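PDB 2PCQ: putative dihydrodipicolinate synthase from Thermus thermophilus, which belongs to the dihydrodipicolinate synthase family, its function only putative, and folds as a TIM barrel, modelled here with a bound potassium ion. Local coordinates for residues 193-198 with 239-244; 65-70 with 82-87; 151-154 with 160-163. All coordinates share one frame; numbering follows the deposited sequence.

Interaction 1. Residues 193-198 with 239-244; sequences ILAAAN and PLLKQA
Leu241 reaches from its helix to a tight turn at Ala195 and Asn198, and one branched side chain carries the whole contact. Its CB already points at the turn but stops short of it. CG lies anti to the backbone N (chi1 174°), which drives the isobutyl fork outward, and only the two methyls arrive. CD1 drops between two atoms of the turn: it is 3.8 Å from Ala195 O and 4.0 Å from Asn198 CB. CD2 takes the other side, 4.4 Å from Ala195 CB and close to the end of the Asn198 side chain, which Leu241 crosses at about a right angle. The carbonyl that CD1 leans on is already engaged, because Asn198 N donates to Ala195 O at 3.0 Å. The methyl therefore packs on a closed turn; the preceding bond, Ala197 N to Leu194 O, belongs to the same turn. Leu233 of helix 216-247 touches both Ala195 and Leu241. On the barrel side, Asn198 rests on Pro4, Pro5 and Ile6 of strand 2-6, so the contact joins the loop after the last barrel strand, 191-193, to the long helix 216-247, whose Leu240 and Ala244 pack against helix 266-278.

Interaction 2. Residues 65-70 with 82-87; sequences FLVGLM and LEAKAA
Val67 and Ala84 mark the closest backbone approach, 6.4 Å between their CA atoms, where strand 66-69 of the TIM barrel runs on the barrel side of the last turns of helix 74-87. With strand 91-94 these make one beta-alpha-beta unit of the barrel, and the contact seals the strand against the helix that covers it. Val67 points out of the barrel wall at the helix. Its CB lies 4.1 Å from Ala84 CB, and CG1, held anti to the backbone N (chi1 179°), stands alongside the same methyl at 4.2 Å. Ala84 also packs on Leu92 of strand 91-94, so this small residue lies across two neighbouring strands. Further along, Leu69 points the same way but meets Ala77, Ala80 and Leu81, earlier in the helix. At the other end Phe65 does not aim its CB at the helix; with CG lodged between the backbone N and the carbonyl carbon (chi1 65°), the ring swings back so that its far rim reaches Ala87. CZ packs on Ala87 CB at 4.0 Å. The ring meets the backbone edge-on: Ala87 O lies in the ring plane, 3.4 Å from Phe65 CZ and a little farther from CE2.

Interaction 3. Residues 151-154 with 160-163; sequences IKDS and RIAF
Arg160 presents the edge of its guanidinium, not a face, to strand 148-153: Asp153 OD2 sits almost exactly in the guanidinium plane, beside NE, and Ile151 CD1 lies near the same plane, 4.3 Å from Arg160 NH2. The carboxylate of Asp153 is not coplanar with its partner; the two planes are turned 58° apart, and the two side chains cross at about a right angle. This is strand-to-helix packing inside a beta-alpha-beta unit of the TIM barrel, made of strand 148-153, helix 158-167 and strand 172-175, with a buried salt bridge at its centre. Arg160 NE donates to Asp153 OD2 over 2.9 Å, nearly straight at 165°, and the oxygen accepts on its syn lone pair. A bend in the arginine chain at chi3 (60°) folds NE back toward the strand, and both CB and CD of Arg160 also lie alongside Asp153 OD2, at 3.7 and 3.6 Å.

Each end of the pair is gripped more than once. Tyr164 OH is a second hydrogen-bond partner of Asp153 OD2, while OD1 pairs with Ser155 OG; both carboxylate oxygens have partners, which should restrain rotation of the group. On the arginine side NH2 bonds to Leu134 O, which helps fix the guanidinium. These neutral partners probably help offset the cost of burying the charged pair.

Ile161 closes the contact beside the salt bridge. Its CB does not aim at the strand, but CG1 lies anti to the carbonyl carbon, and a second turn about CB-CG1 brings Ile161 CD1 to 4.0 Å from Asp153 CB.

How the interactions relate
All three contacts belong to one eight-stranded parallel TIM barrel and follow one another along the chain: interaction 2, then interaction 3, then interaction 1. Their centres stand 21 to 22 Å apart. Interactions 2 and 3 each seat a helix on a strand of the same sheet, without touching each other; interaction 1 instead joins the loop after the last strand to the long helix 216-247. That last strand bridges the others: Ile193 CD1 meets Leu66 CD1 at 3.9 Å, and Ile193 O lies 3.5 Å from Lys152 CE. The segments, though not the side chains that make the three contacts, thus meet in the barrel's interior.

Interaction 1. Residues 193-198 with 239-244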
ATOM      1  N   ILE A 193     -12.958  13.994 -18.752  1.00 14.11           N
ATOM      2  CA  ILE A 193     -11.927  15.010 -18.914  1.00 13.26           C
ATOM      3  C   ILE A 193     -10.715  14.097 -19.017  1.00 15.52           C
ATOM      4  O   ILE A 193     -10.127  13.689 -18.015  1.00 14.77           O
ATOM      5  CB  ILE A 193     -11.858  15.936 -17.685  1.00 11.35           C
ATOM      6  CG1 ILE A 193     -13.188  16.688 -17.550  1.00 16.37           C
ATOM      7  CG2 ILE A 193     -10.698  16.919 -17.832  1.00 10.63           C
ATOM      8  CD1 ILE A 193     -13.255  17.663 -16.384  1.00 15.08           C
ATOM      9  N   LEU A 194     -10.376  13.758 -20.258  1.00 15.64           N
ATOM     10  CA  LEU A 194      -9.322  12.798 -20.542  1.00 13.10           C
ATOM     11  C   LEU A 194      -8.120  13.301 -21.317  1.00 14.79           C
ATOM     12  O   LEU A 194      -8.263  13.981 -22.330  1.00 15.11           O
ATOM     13  CB  LEU A 194      -9.941  11.636 -21.318  1.00 16.42           C
ATOM     14  CG  LEU A 194     -11.279  11.108 -20.796  1.00 14.71           C
ATOM     15  CD1 LEU A 194     -11.958  10.242 -21.854  1.00 12.66           C
ATOM     16  CD2 LEU A 194     -11.036  10.307 -19.526  1.00 15.34           C
ATOM     17  N   ALA A 195      -6.936  12.926 -20.847  1.00 15.31           N
ATOM     18  CA  ALA A 195      -5.696  13.295 -21.511  1.00 16.99           C
ATOM     19  C   ALA A 195      -5.735  12.754 -22.940  1.00 16.06           C
ATOM     20  O   ALA A 195      -5.219  13.380 -23.862  1.00 18.85           O
ATOM     21  CB  ALA A 195      -4.502  12.704 -20.759  1.00 15.16           C
ATOM     22  N   ALA A 196      -6.356  11.592 -23.116  1.00 14.89           N
ATOM     23  CA  ALA A 196      -6.454  10.968 -24.431  1.00 17.37           C
ATOM     24  C   ALA A 196      -7.311  11.796 -25.386  1.00 17.13           C
ATOM     25  O   ALA A 196      -7.229  11.629 -26.602  1.00 17.14           O
ATOM     26  CB  ALA A 196      -7.021   9.556 -24.303  1.00 17.15           C
ATOM     27  N   ALA A 197      -8.129  12.690 -24.835  1.00 16.82           N
ATOM     28  CA  ALA A 197      -8.979  13.545 -25.655  1.00 17.76           C
ATOM     29  C   ALA A 197      -8.147  14.635 -26.329  1.00 16.42           C
ATOM     30  O   ALA A 197      -8.656  15.378 -27.170  1.00 18.22           O
ATOM     31  CB  ALA A 197     -10.088  14.168 -24.816  1.00 14.89           C
ATOM     32  N   ASN A 198      -6.876  14.743 -25.946  1.00 15.05           N
ATOM     33  CA  ASN A 198      -5.976  15.713 -26.570  1.00 15.60           C
ATOM     34  C   ASN A 198      -5.590  15.141 -27.937  1.00 17.04           C
ATOM     35  O   ASN A 198      -5.208  15.876 -28.848  1.00 15.86           O
ATOM     36  CB  ASN A 198      -4.671  15.878 -25.778  1.00 14.19           C
ATOM     37  CG  ASN A 198      -4.828  16.716 -24.526  1.00 18.24           C
ATOM     38  OD1 ASN A 198      -4.832  16.193 -23.411  1.00 20.75           O
ATOM     39  ND2 ASN A 198      -4.946  18.021 -24.702  1.00 10.02           N
ATOM     40  N   PRO A 239       5.162  12.949 -20.298  1.00 16.69           N
ATOM     41  CA  PRO A 239       6.154  12.860 -21.375  1.00 16.13           C
ATOM     42  C   PRO A 239       5.583  12.219 -22.643  1.00 17.91           C
ATOM     43  O   PRO A 239       5.864  12.672 -23.752  1.00 17.90           O
ATOM     44  CB  PRO A 239       7.268  12.016 -20.754  1.00 14.53           C
ATOM     45  CG  PRO A 239       7.188  12.383 -19.300  1.00 18.62           C
ATOM     46  CD  PRO A 239       5.691  12.371 -19.049  1.00 13.78           C
ATOM     47  N   LEU A 240       4.784  11.167 -22.483  1.00 14.62           N
ATOM     48  CA  LEU A 240       4.199  10.498 -23.642  1.00 17.05           C
ATOM     49  C   LEU A 240       3.158  11.382 -24.316  1.00 15.72           C
ATOM     50  O   LEU A 240       3.089  11.440 -25.542  1.00 17.73           O
ATOM     51  CB  LEU A 240       3.563   9.159 -23.240  1.00 12.90           C
ATOM     52  CG  LEU A 240       2.966   8.337 -24.392  1.00 18.15           C
ATOM     53  CD1 LEU A 240       4.027   8.112 -25.464  1.00 18.43           C
ATOM     54  CD2 LEU A 240       2.436   7.000 -23.871  1.00 13.00           C
ATOM     55  N   LEU A 241       2.356  12.075 -23.513  1.00 14.47           N
ATOM     56  CA  LEU A 241       1.327  12.964 -24.046  1.00 15.82           C
ATOM     57  C   LEU A 241       1.939  14.067 -24.905  1.00 16.31           C
ATOM     58  O   LEU A 241       1.489  14.318 -26.023  1.00 13.09           O
ATOM     59  CB  LEU A 241       0.528  13.600 -22.902  1.00 15.30           C
ATOM     60  CG  LEU A 241      -0.491  14.669 -23.315  1.00 19.47           C
ATOM     61  CD1 LEU A 241      -1.498  14.060 -24.283  1.00 15.55           C
ATOM     62  CD2 LEU A 241      -1.190  15.228 -22.079  1.00 13.89           C
ATOM     63  N   LYS A 242       2.964  14.730 -24.381  1.00 14.62           N
ATOM     64  CA  LYS A 242       3.607  15.805 -25.119  1.00 17.57           C
ATOM     65  C   LYS A 242       4.325  15.308 -26.368  1.00 18.59           C
ATOM     66  O   LYS A 242       4.265  15.948 -27.417  1.00 19.18           O
ATOM     67  CB  LYS A 242       4.575  16.568 -24.211  1.00 17.54           C
ATOM     68  CG  LYS A 242       3.868  17.501 -23.233  1.00 15.56           C
ATOM     69  CD  LYS A 242       4.852  18.405 -22.502  1.00 16.96           C
ATOM     70  CE  LYS A 242       4.123  19.524 -21.782  1.00 16.78           C
ATOM     71  NZ  LYS A 242       5.064  20.461 -21.110  1.00 19.63           N
ATOM     72  N   GLN A 243       4.996  14.166 -26.263  1.00 16.88           N
ATOM     73  CA  GLN A 243       5.700  13.621 -27.414  1.00 18.79           C
ATOM     74  C   GLN A 243       4.708  13.275 -28.524  1.00 18.49           C
ATOM     75  O   GLN A 243       4.998  13.458 -29.707  1.00 19.19           O
ATOM     76  CB  GLN A 243       6.507  12.383 -27.016  1.00 19.05           C
ATOM     77  CG  GLN A 243       7.210  11.711 -28.194  1.00 19.96           C
ATOM     78  CD  GLN A 243       8.230  10.679 -27.756  1.00 22.79           C
ATOM     79  OE1 GLN A 243       8.062  10.021 -26.728  1.00 16.56           O
ATOM     80  NE2 GLN A 243       9.288  10.523 -28.544  1.00 20.42           N
ATOM     81  N   ALA A 244       3.532  12.790 -28.138  1.00 16.35           N
ATOM     82  CA  ALA A 244       2.495  12.431 -29.103  1.00 17.53           C
ATOM     83  C   ALA A 244       1.976  13.687 -29.797  1.00 19.35           C
ATOM     84  O   ALA A 244       1.804  13.712 -31.017  1.00 18.93           O
ATOM     85  CB  ALA A 244       1.350  11.714 -28.402  1.00 15.13           C
TER

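Interaction 2. Residues 65-70 with 82-87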
ATOM      1  N   PHE A  65     -14.292  27.196 -19.884  1.00 17.54           N
ATOM      2  CA  PHE A  65     -13.167  26.363 -19.489  1.00 18.23           C
ATOM      3  C   PHE A  65     -13.019  26.218 -17.984  1.00 17.48           C
ATOM      4  O   PHE A  65     -13.599  26.980 -17.205  1.00 18.18           O
ATOM      5  CB  PHE A  65     -11.872  26.925 -20.081  1.00 14.24           C
ATOM      6  CG  PHE A  65     -11.488  28.279 -19.544  1.00 20.45           C
ATOM      7  CD1 PHE A  65     -10.469  28.407 -18.603  1.00 16.72           C
ATOM      8  CD2 PHE A  65     -12.125  29.429 -20.000  1.00 17.73           C
ATOM      9  CE1 PHE A  65     -10.086  29.663 -18.126  1.00 21.40           C
ATOM     10  CE2 PHE A  65     -11.752  30.690 -19.532  1.00 19.61           C
ATOM     11  CZ  PHE A  65     -10.730  30.809 -18.593  1.00 19.45           C
ATOM     12  N   LEU A  66     -12.234  25.222 -17.591  1.00 16.63           N
ATOM     13  CA  LEU A  66     -11.972  24.944 -16.190  1.00 13.51           C
ATOM     14  C   LEU A  66     -10.498  25.190 -15.923  1.00 14.32           C
ATOM     15  O   LEU A  66      -9.664  25.065 -16.821  1.00 13.51           O
ATOM     16  CB  LEU A  66     -12.300  23.485 -15.865  1.00 16.86           C
ATOM     17  CG  LEU A  66     -13.725  22.980 -16.098  1.00 22.28           C
ATOM     18  CD1 LEU A  66     -13.759  21.469 -15.892  1.00 22.41           C
ATOM     19  CD2 LEU A  66     -14.686  23.680 -15.145  1.00 20.77           C
ATOM     20  N   VAL A  67     -10.180  25.550 -14.687  1.00 15.72           N
ATOM     21  CA  VAL A  67      -8.794  25.772 -14.308  1.00 13.56           C
ATOM     22  C   VAL A  67      -8.490  24.930 -13.078  1.00 15.85           C
ATOM     23  O   VAL A  67      -9.201  25.001 -12.073  1.00 15.08           O
ATOM     24  CB  VAL A  67      -8.517  27.252 -13.984  1.00 18.20           C
ATOM     25  CG1 VAL A  67      -7.057  27.425 -13.570  1.00 14.22           C
ATOM     26  CG2 VAL A  67      -8.823  28.112 -15.200  1.00 14.86           C
ATOM     27  N   GLY A  68      -7.441  24.121 -13.165  1.00 10.87           N
ATOM     28  CA  GLY A  68      -7.071  23.289 -12.037  1.00 12.96           C
ATOM     29  C   GLY A  68      -6.373  24.127 -10.982  1.00 16.51           C
ATOM     30  O   GLY A  68      -5.567  24.996 -11.315  1.00 14.49           O
ATOM     31  N   LEU A  69      -6.690  23.885  -9.712  1.00 13.87           N
ATOM     32  CA  LEU A  69      -6.065  24.618  -8.622  1.00 14.09           C
ATOM     33  C   LEU A  69      -5.480  23.600  -7.654  1.00 17.14           C
ATOM     34  O   LEU A  69      -6.208  22.890  -6.951  1.00 15.31           O
ATOM     35  CB  LEU A  69      -7.081  25.520  -7.912  1.00 16.69           C
ATOM     36  CG  LEU A  69      -6.488  26.537  -6.931  1.00 16.90           C
ATOM     37  CD1 LEU A  69      -7.468  27.677  -6.730  1.00 21.52           C
ATOM     38  CD2 LEU A  69      -6.156  25.868  -5.615  1.00 15.89           C
HETATM   39  N   MSE A  70      -4.156  23.517  -7.644  1.00 13.96           N
HETATM   40  CA  MSE A  70      -3.473  22.582  -6.772  1.00 15.24           C
HETATM   41  C   MSE A  70      -2.488  23.311  -5.867  1.00 17.89           C
HETATM   42  O   MSE A  70      -1.353  23.592  -6.258  1.00 18.98           O
HETATM   43  CB  MSE A  70      -2.748  21.544  -7.608  1.00 13.23           C
HETATM   44  CG  MSE A  70      -3.652  20.930  -8.644  1.00 20.55           C
HETATM   45 SE   MSE A  70      -2.789  19.527  -9.599  1.00 39.22          SE
HETATM   46  CE  MSE A  70      -4.083  19.354 -11.032  1.00 25.81           C
ATOM     47  N   LEU A  82      -8.097  33.914  -7.611  1.00 21.60           N
ATOM     48  CA  LEU A  82      -8.336  35.250  -8.157  1.00 25.76           C
ATOM     49  C   LEU A  82      -7.957  35.313  -9.631  1.00 22.99           C
ATOM     50  O   LEU A  82      -8.654  35.929 -10.433  1.00 24.96           O
ATOM     51  CB  LEU A  82      -7.538  36.306  -7.383  1.00 25.42           C
ATOM     52  CG  LEU A  82      -7.925  36.529  -5.919  1.00 31.58           C
ATOM     53  CD1 LEU A  82      -7.045  37.617  -5.320  1.00 30.80           C
ATOM     54  CD2 LEU A  82      -9.394  36.920  -5.825  1.00 31.97           C
ATOM     55  N   GLU A  83      -6.844  34.672  -9.974  1.00 20.87           N
ATOM     56  CA  GLU A  83      -6.358  34.634 -11.347  1.00 19.83           C
ATOM     57  C   GLU A  83      -7.338  33.895 -12.257  1.00 21.45           C
ATOM     58  O   GLU A  83      -7.649  34.359 -13.352  1.00 19.99           O
ATOM     59  CB  GLU A  83      -4.987  33.954 -11.385  1.00 24.50           C
ATOM     60  CG  GLU A  83      -3.865  34.817 -10.815  1.00 31.56           C
ATOM     61  CD  GLU A  83      -2.670  34.008 -10.336  1.00 33.07           C
ATOM     62  OE1 GLU A  83      -2.472  32.877 -10.829  1.00 27.57           O
ATOM     63  OE2 GLU A  83      -1.920  34.514  -9.473  1.00 35.94           O
ATOM     64  N   ALA A  84      -7.828  32.752 -11.786  1.00 18.34           N
ATOM     65  CA  ALA A  84      -8.774  31.944 -12.548  1.00 20.30           C
ATOM     66  C   ALA A  84     -10.069  32.711 -12.780  1.00 22.21           C
ATOM     67  O   ALA A  84     -10.630  32.684 -13.876  1.00 19.85           O
ATOM     68  CB  ALA A  84      -9.067  30.640 -11.805  1.00 18.09           C
ATOM     69  N   LYS A  85     -10.533  33.402 -11.746  1.00 19.28           N
ATOM     70  CA  LYS A  85     -11.768  34.170 -11.844  1.00 23.99           C
ATOM     71  C   LYS A  85     -11.630  35.320 -12.840  1.00 22.61           C
ATOM     72  O   LYS A  85     -12.537  35.575 -13.634  1.00 23.56           O
ATOM     73  CB  LYS A  85     -12.157  34.718 -10.468  1.00 25.67           C
ATOM     74  CG  LYS A  85     -13.519  35.386 -10.449  1.00 34.43           C
ATOM     75  CD  LYS A  85     -13.878  35.908  -9.072  1.00 38.10           C
ATOM     76  CE  LYS A  85     -15.201  36.655  -9.114  1.00 42.47           C
ATOM     77  NZ  LYS A  85     -15.548  37.260  -7.804  1.00 48.26           N
ATOM     78  N   ALA A  86     -10.492  36.004 -12.796  1.00 21.65           N
ATOM     79  CA  ALA A  86     -10.237  37.126 -13.693  1.00 25.56           C
ATOM     80  C   ALA A  86     -10.127  36.663 -15.142  1.00 26.70           C
ATOM     81  O   ALA A  86     -10.401  37.430 -16.064  1.00 27.16           O
ATOM     82  CB  ALA A  86      -8.953  37.852 -13.277  1.00 22.65           C
ATOM     83  N   ALA A  87      -9.728  35.411 -15.338  1.00 23.87           N
ATOM     84  CA  ALA A  87      -9.581  34.862 -16.681  1.00 22.03           C
ATOM     85  C   ALA A  87     -10.938  34.463 -17.250  1.00 23.06           C
ATOM     86  O   ALA A  87     -11.063  34.199 -18.442  1.00 22.31           O
ATOM     87  CB  ALA A  87      -8.650  33.658 -16.657  1.00 22.10           C
TER

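Interaction 3. Residues 151-154 with 160-163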
ATOM      1  N   ILE A 151     -17.496  16.519  -9.279  1.00 16.97           N
ATOM      2  CA  ILE A 151     -16.156  16.012  -9.070  1.00 15.21           C
ATOM      3  C   ILE A 151     -15.542  15.377 -10.306  1.00 15.64           C
ATOM      4  O   ILE A 151     -16.239  14.769 -11.117  1.00 16.78           O
ATOM      5  CB  ILE A 151     -16.163  14.953  -7.945  1.00 12.38           C
ATOM      6  CG1 ILE A 151     -14.740  14.489  -7.628  1.00 16.81           C
ATOM      7  CG2 ILE A 151     -17.003  13.753  -8.377  1.00 14.27           C
ATOM      8  CD1 ILE A 151     -14.656  13.595  -6.393  1.00  9.88           C
ATOM      9  N   LYS A 152     -14.238  15.562 -10.468  1.00 14.32           N
ATOM     10  CA  LYS A 152     -13.521  14.907 -11.549  1.00 12.83           C
ATOM     11  C   LYS A 152     -12.775  13.819 -10.784  1.00 15.02           C
ATOM     12  O   LYS A 152     -11.956  14.115  -9.908  1.00 12.74           O
ATOM     13  CB  LYS A 152     -12.504  15.820 -12.231  1.00 10.84           C
ATOM     14  CG  LYS A 152     -11.686  15.065 -13.285  1.00 15.64           C
ATOM     15  CD  LYS A 152     -10.564  15.891 -13.903  1.00 15.22           C
ATOM     16  CE  LYS A 152      -9.695  15.001 -14.794  1.00 14.22           C
ATOM     17  NZ  LYS A 152      -8.458  15.679 -15.272  1.00 21.20           N
ATOM     18  N   ASP A 153     -13.079  12.567 -11.101  1.00 13.81           N
ATOM     19  CA  ASP A 153     -12.451  11.438 -10.437  1.00 15.26           C
ATOM     20  C   ASP A 153     -11.573  10.693 -11.441  1.00 14.45           C
ATOM     21  O   ASP A 153     -12.077  10.049 -12.364  1.00 13.78           O
ATOM     22  CB  ASP A 153     -13.533  10.506  -9.885  1.00 13.69           C
ATOM     23  CG  ASP A 153     -12.989   9.496  -8.896  1.00 16.85           C
ATOM     24  OD1 ASP A 153     -11.931   8.898  -9.178  1.00 14.08           O
ATOM     25  OD2 ASP A 153     -13.628   9.290  -7.843  1.00 17.52           O
ATOM     26  N   SER A 154     -10.260  10.777 -11.252  1.00 13.51           N
ATOM     27  CA  SER A 154      -9.311  10.121 -12.149  1.00 14.36           C
ATOM     28  C   SER A 154      -8.777   8.803 -11.604  1.00 13.91           C
ATOM     29  O   SER A 154      -7.960   8.151 -12.255  1.00 11.61           O
ATOM     30  CB  SER A 154      -8.121  11.049 -12.420  1.00 13.78           C
ATOM     31  OG  SER A 154      -8.546  12.312 -12.895  1.00 14.58           O
ATOM     32  N   ARG A 160     -16.316   4.230  -6.581  1.00 11.91           N
ATOM     33  CA  ARG A 160     -16.564   5.619  -6.202  1.00 12.33           C
ATOM     34  C   ARG A 160     -17.602   6.228  -7.139  1.00 12.67           C
ATOM     35  O   ARG A 160     -18.522   6.915  -6.696  1.00 16.31           O
ATOM     36  CB  ARG A 160     -15.264   6.430  -6.250  1.00 10.22           C
ATOM     37  CG  ARG A 160     -14.237   6.027  -5.184  1.00 14.15           C
ATOM     38  CD  ARG A 160     -12.924   6.795  -5.349  1.00 12.16           C
ATOM     39  NE  ARG A 160     -13.107   8.242  -5.237  1.00 12.87           N
ATOM     40  CZ  ARG A 160     -12.987   8.936  -4.106  1.00 14.94           C
ATOM     41  NH1 ARG A 160     -12.675   8.323  -2.972  1.00  9.85           N
ATOM     42  NH2 ARG A 160     -13.191  10.247  -4.107  1.00 15.45           N
ATOM     43  N   ILE A 161     -17.461   5.963  -8.435  1.00 14.17           N
ATOM     44  CA  ILE A 161     -18.400   6.484  -9.429  1.00 12.88           C
ATOM     45  C   ILE A 161     -19.801   5.948  -9.133  1.00 15.78           C
ATOM     46  O   ILE A 161     -20.786   6.691  -9.183  1.00 12.92           O
ATOM     47  CB  ILE A 161     -18.002   6.056 -10.865  1.00 17.24           C
ATOM     48  CG1 ILE A 161     -16.571   6.513 -11.180  1.00 17.99           C
ATOM     49  CG2 ILE A 161     -18.992   6.628 -11.871  1.00 13.47           C
ATOM     50  CD1 ILE A 161     -16.385   8.004 -11.262  1.00 19.22           C
ATOM     51  N   ALA A 162     -19.883   4.655  -8.826  1.00 12.29           N
ATOM     52  CA  ALA A 162     -21.161   4.016  -8.518  1.00 14.24           C
ATOM     53  C   ALA A 162     -21.785   4.662  -7.284  1.00 14.95           C
ATOM     54  O   ALA A 162     -23.007   4.824  -7.203  1.00 15.21           O
ATOM     55  CB  ALA A 162     -20.960   2.516  -8.285  1.00 10.62           C
ATOM     56  N   PHE A 163     -20.937   5.026  -6.325  1.00 15.74           N
ATOM     57  CA  PHE A 163     -21.391   5.673  -5.100  1.00 16.51           C
ATOM     58  C   PHE A 163     -22.040   7.020  -5.424  1.00 16.10           C
ATOM     59  O   PHE A 163     -23.148   7.301  -4.980  1.00 16.39           O
ATOM     60  CB  PHE A 163     -20.213   5.894  -4.144  1.00 14.92           C
ATOM     61  CG  PHE A 163     -20.567   6.696  -2.922  1.00 18.17           C
ATOM     62  CD1 PHE A 163     -21.040   6.071  -1.772  1.00 22.31           C
ATOM     63  CD2 PHE A 163     -20.442   8.081  -2.926  1.00 16.26           C
ATOM     64  CE1 PHE A 163     -21.381   6.818  -0.639  1.00 23.32           C
ATOM     65  CE2 PHE A 163     -20.782   8.835  -1.804  1.00 17.18           C
ATOM     66  CZ  PHE A 163     -21.253   8.204  -0.658  1.00 21.34           C
TER